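Long-range contacts in VC0179-like protein (PDB 4XJ6), which probably joins GTP and ATP into cyclic GMP-AMP, as a bacterial homologue of cyclic GMP-AMP synthase whose nucleotidyltransferase site holds nucleotide and magnesium: residues W3-Y8 / L401-S406; T321-A326 / I372-E377. All coordinates share one frame; numbering follows the deposited sequence.

Contact 1: residues W3-Y8 / L401-S406; sequences WDFNNY and LLITSS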
ATOM      1  N   TRP A   3      22.224  17.776 -21.929  1.00 26.87           N
ATOM      2  CA  TRP A   3      22.368  16.340 -21.716  1.00 30.35           C
ATOM      3  C   TRP A   3      21.051  15.586 -21.838  1.00 30.41           C
ATOM      4  O   TRP A   3      20.006  16.056 -21.392  1.00 25.27           O
ATOM      5  CB  TRP A   3      22.979  16.063 -20.343  1.00 25.46           C
ATOM      6  CG  TRP A   3      24.353  16.628 -20.162  1.00 26.41           C
ATOM      7  CD1 TRP A   3      24.706  17.681 -19.373  1.00 27.64           C
ATOM      8  CD2 TRP A   3      25.560  16.169 -20.781  1.00 26.59           C
ATOM      9  NE1 TRP A   3      26.054  17.907 -19.460  1.00 28.57           N
ATOM     10  CE2 TRP A   3      26.602  16.994 -20.320  1.00 27.91           C
ATOM     11  CE3 TRP A   3      25.857  15.142 -21.683  1.00 31.76           C
ATOM     12  CZ2 TRP A   3      27.925  16.823 -20.725  1.00 28.64           C
ATOM     13  CZ3 TRP A   3      27.171  14.973 -22.088  1.00 33.12           C
ATOM     14  CH2 TRP A   3      28.189  15.810 -21.609  1.00 31.87           C
ATOM     15  N   ASP A   4      21.118  14.408 -22.448  1.00 30.29           N
ATOM     16  CA  ASP A   4      19.979  13.502 -22.519  1.00 31.05           C
ATOM     17  C   ASP A   4      20.085  12.487 -21.385  1.00 31.79           C
ATOM     18  O   ASP A   4      21.174  12.003 -21.078  1.00 34.04           O
ATOM     19  CB  ASP A   4      19.926  12.806 -23.883  1.00 35.73           C
ATOM     20  CG  ASP A   4      18.785  11.810 -23.995  1.00 39.51           C
ATOM     21  OD1 ASP A   4      17.798  11.928 -23.240  1.00 43.86           O
ATOM     22  OD2 ASP A   4      18.873  10.908 -24.852  1.00 42.94           O
ATOM     23  N   PHE A   5      18.954  12.178 -20.756  1.00 27.15           N
ATOM     24  CA  PHE A   5      18.949  11.299 -19.589  1.00 27.43           C
ATOM     25  C   PHE A   5      18.161  10.009 -19.816  1.00 26.09           C
ATOM     26  O   PHE A   5      17.859   9.292 -18.863  1.00 25.65           O
ATOM     27  CB  PHE A   5      18.386  12.042 -18.370  1.00 27.71           C
ATOM     28  CG  PHE A   5      19.329  13.057 -17.787  1.00 31.93           C
ATOM     29  CD1 PHE A   5      20.326  12.667 -16.910  1.00 31.51           C
ATOM     30  CD2 PHE A   5      19.216  14.400 -18.112  1.00 36.27           C
ATOM     31  CE1 PHE A   5      21.197  13.594 -16.370  1.00 35.34           C
ATOM     32  CE2 PHE A   5      20.086  15.332 -17.574  1.00 38.23           C
ATOM     33  CZ  PHE A   5      21.077  14.926 -16.701  1.00 37.23           C
ATOM     34  N   ASN A   6      17.838   9.713 -21.072  1.00 22.17           N
ATOM     35  CA  ASN A   6      17.052   8.525 -21.405  1.00 23.16           C
ATOM     36  C   ASN A   6      17.700   7.219 -20.945  1.00 22.18           C
ATOM     37  O   ASN A   6      17.010   6.292 -20.512  1.00 22.69           O
ATOM     38  CB  ASN A   6      16.796   8.469 -22.911  1.00 25.28           C
ATOM     39  CG  ASN A   6      15.712   9.434 -23.351  1.00 38.82           C
ATOM     40  OD1 ASN A   6      14.796   9.746 -22.591  1.00 42.05           O
ATOM     41  ND2 ASN A   6      15.810   9.909 -24.588  1.00 42.50           N
ATOM     42  N   ASN A   7      19.023   7.149 -21.040  1.00 25.33           N
ATOM     43  CA  ASN A   7      19.757   5.975 -20.577  1.00 30.33           C
ATOM     44  C   ASN A   7      19.966   5.992 -19.066  1.00 30.36           C
ATOM     45  O   ASN A   7      20.031   4.937 -18.435  1.00 32.97           O
ATOM     46  CB  ASN A   7      21.102   5.861 -21.298  1.00 37.19           C
ATOM     47  CG  ASN A   7      21.003   5.068 -22.590  1.00 44.19           C
ATOM     48  OD1 ASN A   7      21.091   3.839 -22.586  1.00 49.32           O
ATOM     49  ND2 ASN A   7      20.815   5.768 -23.701  1.00 47.60           N
ATOM     50  N   TYR A   8      20.077   7.187 -18.493  1.00 29.20           N
ATOM     51  CA  TYR A   8      20.111   7.341 -17.044  1.00 24.84           C
ATOM     52  C   TYR A   8      18.865   6.703 -16.450  1.00 21.98           C
ATOM     53  O   TYR A   8      18.928   6.003 -15.441  1.00 28.70           O
ATOM     54  CB  TYR A   8      20.200   8.822 -16.659  1.00 20.81           C
ATOM     55  CG  TYR A   8      19.916   9.118 -15.197  1.00 27.82           C
ATOM     56  CD1 TYR A   8      20.944   9.167 -14.265  1.00 26.91           C
ATOM     57  CD2 TYR A   8      18.620   9.361 -14.755  1.00 23.65           C
ATOM     58  CE1 TYR A   8      20.690   9.440 -12.932  1.00 25.52           C
ATOM     59  CE2 TYR A   8      18.356   9.632 -13.424  1.00 22.55           C
ATOM     60  CZ  TYR A   8      19.397   9.671 -12.517  1.00 24.96           C
ATOM     61  OH  TYR A   8      19.145   9.944 -11.191  1.00 28.37           O
ATOM     62  N   LEU A 401      28.443   7.671 -17.338  1.00 32.09           N
ATOM     63  CA  LEU A 401      28.591   7.365 -18.761  1.00 34.11           C
ATOM     64  C   LEU A 401      27.257   7.075 -19.444  1.00 34.37           C
ATOM     65  O   LEU A 401      27.191   6.974 -20.670  1.00 40.33           O
ATOM     66  CB  LEU A 401      29.534   6.176 -18.957  1.00 35.42           C
ATOM     67  CG  LEU A 401      30.996   6.403 -18.571  1.00 40.13           C
ATOM     68  CD1 LEU A 401      31.851   5.207 -18.968  1.00 38.44           C
ATOM     69  CD2 LEU A 401      31.529   7.686 -19.197  1.00 40.58           C
ATOM     70  N   LEU A 402      26.202   6.935 -18.651  1.00 30.28           N
ATOM     71  CA  LEU A 402      24.862   6.738 -19.186  1.00 28.81           C
ATOM     72  C   LEU A 402      24.315   8.049 -19.743  1.00 32.29           C
ATOM     73  O   LEU A 402      23.467   8.051 -20.636  1.00 28.87           O
ATOM     74  CB  LEU A 402      23.926   6.196 -18.110  1.00 29.25           C
ATOM     75  CG  LEU A 402      24.246   4.815 -17.547  1.00 32.20           C
ATOM     76  CD1 LEU A 402      23.288   4.470 -16.416  1.00 28.19           C
ATOM     77  CD2 LEU A 402      24.183   3.765 -18.648  1.00 36.56           C
ATOM     78  N   ILE A 403      24.806   9.161 -19.203  1.00 33.24           N
ATOM     79  CA  ILE A 403      24.391  10.485 -19.642  1.00 31.64           C
ATOM     80  C   ILE A 403      25.016  10.821 -20.986  1.00 31.35           C
ATOM     81  O   ILE A 403      26.234  10.810 -21.131  1.00 34.82           O
ATOM     82  CB  ILE A 403      24.777  11.555 -18.610  1.00 36.22           C
ATOM     83  CG1 ILE A 403      24.128  11.244 -17.258  1.00 35.59           C
ATOM     84  CG2 ILE A 403      24.370  12.936 -19.089  1.00 35.26           C
ATOM     85  CD1 ILE A 403      24.558  12.176 -16.155  1.00 35.64           C
ATOM     86  N   THR A 404      24.179  11.110 -21.975  1.00 35.21           N
ATOM     87  CA  THR A 404      24.674  11.389 -23.318  1.00 38.09           C
ATOM     88  C   THR A 404      24.224  12.759 -23.810  1.00 37.57           C
ATOM     89  O   THR A 404      23.141  13.229 -23.458  1.00 29.70           O
ATOM     90  CB  THR A 404      24.208  10.319 -24.321  1.00 39.47           C
ATOM     91  OG1 THR A 404      22.777  10.245 -24.305  1.00 37.98           O
ATOM     92  CG2 THR A 404      24.785   8.962 -23.947  1.00 40.46           C
ATOM     93  N   SER A 405      25.061  13.392 -24.625  1.00 39.57           N
ATOM     94  CA  SER A 405      24.751  14.704 -25.180  1.00 44.48           C
ATOM     95  C   SER A 405      23.545  14.624 -26.108  1.00 46.47           C
ATOM     96  O   SER A 405      23.439  13.710 -26.924  1.00 49.91           O
ATOM     97  CB  SER A 405      25.962  15.273 -25.926  1.00 50.27           C
ATOM     98  OG  SER A 405      25.715  16.595 -26.377  1.00 52.99           O
ATOM     99  N   SER A 406      22.637  15.584 -25.974  1.00 49.16           N
ATOM    100  CA  SER A 406      21.436  15.618 -26.799  1.00 54.96           C
ATOM    101  C   SER A 406      21.727  16.201 -28.177  1.00 63.90           C
ATOM    102  O   SER A 406      21.817  15.471 -29.166  1.00 70.57           O
ATOM    103  CB  SER A 406      20.336  16.424 -26.109  1.00 57.34           C
ATOM    104  OG  SER A 406      19.187  16.525 -26.930  1.00 60.90           O
TER
HETATM  105  O   HOH W   1      21.305   9.311 -20.542  1.00 35.62           O
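Leu402 meets the start of helix 6-10: its CB packs on the backbone of Asn7 and Tyr8, CB lying 4.0 Å from Tyr8 N, and Leu402 O lies 3.3 Å from Asn7 CB. That oxygen also accepts from a water that donates to Asp4 O as well and accepts from Tyr8 N, so one molecule ties the last 3-10 turn to both the strand and the helix. Ile403 fills the angle between two aromatic rings. With CG1 anti to the carbonyl carbon (chi1 -59°), CG2 stands anti to the backbone N, 3.6 Å from Trp3 CB, the two side chains crossing at about a right angle. The Ile403 and Phe5 side chains lie side by side, with Ile403 CD1 3.7 Å from Phe5 CE1. Thr404 makes the antiparallel hydrogen-bonded pair with Asp4. Asp4 N reaches Thr404 O at 2.6 Å, whereas the return bond from Thr404 N to Asp4 O is longer, 3.3 Å. Ser405 pairs with Trp3 without such bonds; its N sits at the indole edge, 3.5 Å from Trp3 CE3. The result is a two-stranded ribbon that clasps the chain's two termini together. Asp4 OD1 closes an Asx turn onto Asn6 N and also bonds Thr319 OG1, near the start of helix 318-335, while Phe5 and Tyr8 lie against helix 382-393.

Contact 2: residues T321-A326 / I372-E377; sequences TMKLIA and ILLAAE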
ATOM      1  N   THR A 321       9.577  13.861 -20.997  1.00 23.07           N
ATOM      2  CA  THR A 321       8.348  13.511 -20.289  1.00 23.35           C
ATOM      3  C   THR A 321       8.430  13.806 -18.792  1.00 22.65           C
ATOM      4  O   THR A 321       7.490  14.351 -18.210  1.00 25.97           O
ATOM      5  CB  THR A 321       7.997  12.024 -20.491  1.00 22.95           C
ATOM      6  OG1 THR A 321       7.704  11.791 -21.875  1.00 23.72           O
ATOM      7  CG2 THR A 321       6.792  11.631 -19.650  1.00 23.90           C
ATOM      8  N   MET A 322       9.553  13.451 -18.172  1.00 20.60           N
ATOM      9  CA  MET A 322       9.757  13.724 -16.751  1.00 27.37           C
ATOM     10  C   MET A 322       9.820  15.224 -16.487  1.00 26.90           C
ATOM     11  O   MET A 322       9.366  15.700 -15.446  1.00 27.66           O
ATOM     12  CB  MET A 322      11.032  13.048 -16.241  1.00 19.33           C
ATOM     13  CG  MET A 322      10.904  11.543 -16.040  1.00 19.04           C
ATOM     14  SD  MET A 322       9.593  11.098 -14.881  1.00 23.81           S
ATOM     15  CE  MET A 322      10.209  11.839 -13.376  1.00 27.46           C
ATOM     16  N   LYS A 323      10.386  15.962 -17.436  1.00 23.03           N
ATOM     17  CA  LYS A 323      10.451  17.417 -17.344  1.00 28.89           C
ATOM     18  C   LYS A 323       9.053  18.019 -17.444  1.00 29.56           C
ATOM     19  O   LYS A 323       8.729  18.977 -16.743  1.00 30.17           O
ATOM     20  CB  LYS A 323      11.358  17.986 -18.435  1.00 28.18           C
ATOM     21  CG  LYS A 323      12.842  17.861 -18.134  1.00 28.49           C
ATOM     22  CD  LYS A 323      13.676  18.142 -19.369  1.00 27.70           C
ATOM     23  CE  LYS A 323      13.345  19.500 -19.967  1.00 28.95           C
ATOM     24  NZ  LYS A 323      14.028  19.703 -21.274  1.00 29.71           N
ATOM     25  N   LEU A 324       8.231  17.447 -18.319  1.00 22.29           N
ATOM     26  CA  LEU A 324       6.841  17.865 -18.459  1.00 29.31           C
ATOM     27  C   LEU A 324       6.077  17.634 -17.161  1.00 24.04           C
ATOM     28  O   LEU A 324       5.345  18.504 -16.689  1.00 24.79           O
ATOM     29  CB  LEU A 324       6.169  17.110 -19.605  1.00 25.39           C
ATOM     30  CG  LEU A 324       4.651  17.246 -19.713  1.00 27.88           C
ATOM     31  CD1 LEU A 324       4.258  18.683 -20.025  1.00 28.70           C
ATOM     32  CD2 LEU A 324       4.092  16.288 -20.760  1.00 29.65           C
ATOM     33  N   ILE A 325       6.257  16.446 -16.596  1.00 21.52           N
ATOM     34  CA  ILE A 325       5.597  16.065 -15.354  1.00 22.16           C
ATOM     35  C   ILE A 325       6.016  16.960 -14.190  1.00 24.52           C
ATOM     36  O   ILE A 325       5.170  17.443 -13.437  1.00 23.88           O
ATOM     37  CB  ILE A 325       5.894  14.594 -15.010  1.00 22.51           C
ATOM     38  CG1 ILE A 325       5.162  13.671 -15.985  1.00 25.63           C
ATOM     39  CG2 ILE A 325       5.488  14.270 -13.578  1.00 18.40           C
ATOM     40  CD1 ILE A 325       5.517  12.219 -15.814  1.00 30.38           C
ATOM     41  N   ALA A 326       7.320  17.183 -14.059  1.00 23.47           N
ATOM     42  CA  ALA A 326       7.868  17.994 -12.974  1.00 23.32           C
ATOM     43  C   ALA A 326       7.332  19.422 -13.014  1.00 27.02           C
ATOM     44  O   ALA A 326       6.998  20.000 -11.981  1.00 26.65           O
ATOM     45  CB  ALA A 326       9.389  18.002 -13.037  1.00 19.41           C
ATOM     46  N   ILE A 372      15.750  21.143 -10.726  1.00 30.41           N
ATOM     47  CA  ILE A 372      16.821  20.163 -10.623  1.00 27.90           C
ATOM     48  C   ILE A 372      17.063  19.460 -11.961  1.00 26.73           C
ATOM     49  O   ILE A 372      18.206  19.290 -12.388  1.00 24.15           O
ATOM     50  CB  ILE A 372      16.505  19.117  -9.537  1.00 25.50           C
ATOM     51  CG1 ILE A 372      16.556  19.763  -8.149  1.00 21.80           C
ATOM     52  CG2 ILE A 372      17.458  17.935  -9.636  1.00 21.34           C
ATOM     53  CD1 ILE A 372      16.051  18.865  -7.044  1.00 26.81           C
ATOM     54  N   LEU A 373      15.977  19.074 -12.625  1.00 21.64           N
ATOM     55  CA  LEU A 373      16.055  18.360 -13.896  1.00 24.00           C
ATOM     56  C   LEU A 373      16.650  19.219 -15.012  1.00 27.19           C
ATOM     57  O   LEU A 373      17.237  18.697 -15.963  1.00 23.33           O
ATOM     58  CB  LEU A 373      14.669  17.865 -14.314  1.00 26.04           C
ATOM     59  CG  LEU A 373      14.000  16.858 -13.377  1.00 28.74           C
ATOM     60  CD1 LEU A 373      12.688  16.372 -13.970  1.00 19.51           C
ATOM     61  CD2 LEU A 373      14.930  15.686 -13.086  1.00 19.61           C
ATOM     62  N   LEU A 374      16.492  20.533 -14.896  1.00 23.77           N
ATOM     63  CA  LEU A 374      16.986  21.452 -15.915  1.00 25.26           C
ATOM     64  C   LEU A 374      18.428  21.872 -15.658  1.00 30.49           C
ATOM     65  O   LEU A 374      19.183  22.122 -16.599  1.00 32.93           O
ATOM     66  CB  LEU A 374      16.092  22.685 -15.991  1.00 28.62           C
ATOM     67  CG  LEU A 374      14.774  22.484 -16.733  1.00 35.77           C
ATOM     68  CD1 LEU A 374      13.798  23.544 -16.302  1.00 43.27           C
ATOM     69  CD2 LEU A 374      15.000  22.540 -18.235  1.00 35.45           C
ATOM     70  N   ALA A 375      18.801  21.956 -14.385  1.00 29.06           N
ATOM     71  CA  ALA A 375      20.173  22.277 -14.011  1.00 31.45           C
ATOM     72  C   ALA A 375      21.085  21.129 -14.412  1.00 26.79           C
ATOM     73  O   ALA A 375      22.195  21.336 -14.900  1.00 39.51           O
ATOM     74  CB  ALA A 375      20.273  22.553 -12.517  1.00 26.88           C
ATOM     75  N   ALA A 376      20.591  19.912 -14.202  1.00 26.53           N
ATOM     76  CA  ALA A 376      21.293  18.701 -14.605  1.00 28.09           C
ATOM     77  C   ALA A 376      21.496  18.687 -16.115  1.00 31.79           C
ATOM     78  O   ALA A 376      22.598  18.437 -16.606  1.00 32.79           O
ATOM     79  CB  ALA A 376      20.524  17.467 -14.161  1.00 23.79           C
ATOM     80  N   GLU A 377      20.414  18.957 -16.838  1.00 33.24           N
ATOM     81  CA  GLU A 377      20.416  19.026 -18.293  1.00 32.41           C
ATOM     82  C   GLU A 377      21.443  20.025 -18.825  1.00 35.77           C
ATOM     83  O   GLU A 377      22.056  19.809 -19.873  1.00 29.43           O
ATOM     84  CB  GLU A 377      19.010  19.390 -18.776  1.00 33.90           C
ATOM     85  CG  GLU A 377      18.912  19.784 -20.232  1.00 38.60           C
ATOM     86  CD  GLU A 377      17.485  20.063 -20.653  1.00 43.28           C
ATOM     87  OE1 GLU A 377      16.607  19.208 -20.402  1.00 38.69           O
ATOM     88  OE2 GLU A 377      17.238  21.141 -21.232  1.00 49.56           O
TER
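Lys323 and Glu377 supply the polar part of this helix pair, a salt bridge in which Lys323 NZ donates to Glu377 OE1 at 2.8 Å. The ammonium uses the syn lone pair of OE1, on the side of the other oxygen, and OE2 stays farther off, at 3.5 Å from Lys323 NZ. The two side chains cross at about a right angle. Glu377 leaves its helix with CG anti to the backbone N (chi1 168°) and runs extended beyond it, whereas the lysine chain is bent at chi3 (55°), which turns CE out of the line of the methylenes before it. The same oxygen also lies against the lysine chain, with Glu377 OE1 3.3 Å from Lys323 CD.

The apolar part centres on Leu373. Its CD1 methyl rests against one turn of helix 318-335, 3.8 Å from Ala326 CB and 3.7 Å from Met322 O, an oxygen already bonded to Ala326 N within the helix. Met322 CB lies farther off, and the methylene CG of Lys323 passes the base of the leucine, 4.2 Å from Leu373 CB. Leu374 adds one apolar touch, where its CD2 meets Lys323 CE at 3.9 Å, again with the side chains crossing.

The segment axes approach to 10.5 Å and run at 144°, nearer antiparallel than parallel, within the C-terminal domain. Met322 and Leu373 are both buried, and they also touch neighbouring helices, Met322 helix 274-289 and Leu373 helix 382-393. The chemistry is thus divided: a buried leucine methyl packs between the helices, while a partly exposed ion pair, with the lysine's own methylenes as its apolar stem, spans them where solvent may screen the attraction.

How the contacts relate
The centres of contacts 1 and 2 lie 13 Å apart, on the same side of the chain's centre, and the two contacts touch. Along the chain contact 2 is nested within contact 1: residues 3-8 come first, then helices 318-335 and 357-377, and finally 401-406. At the seam Trp3 N probably hydrogen-bonds Glu377 O, at 2.9 Å, and Phe5 CZ packs on Ala376 CB at 3.6 Å. Helix 382-393 backs both, taking Phe5 and Tyr8 from one and Leu373 from the other. The N-terminal residues thus pack against helices of the C-terminal region.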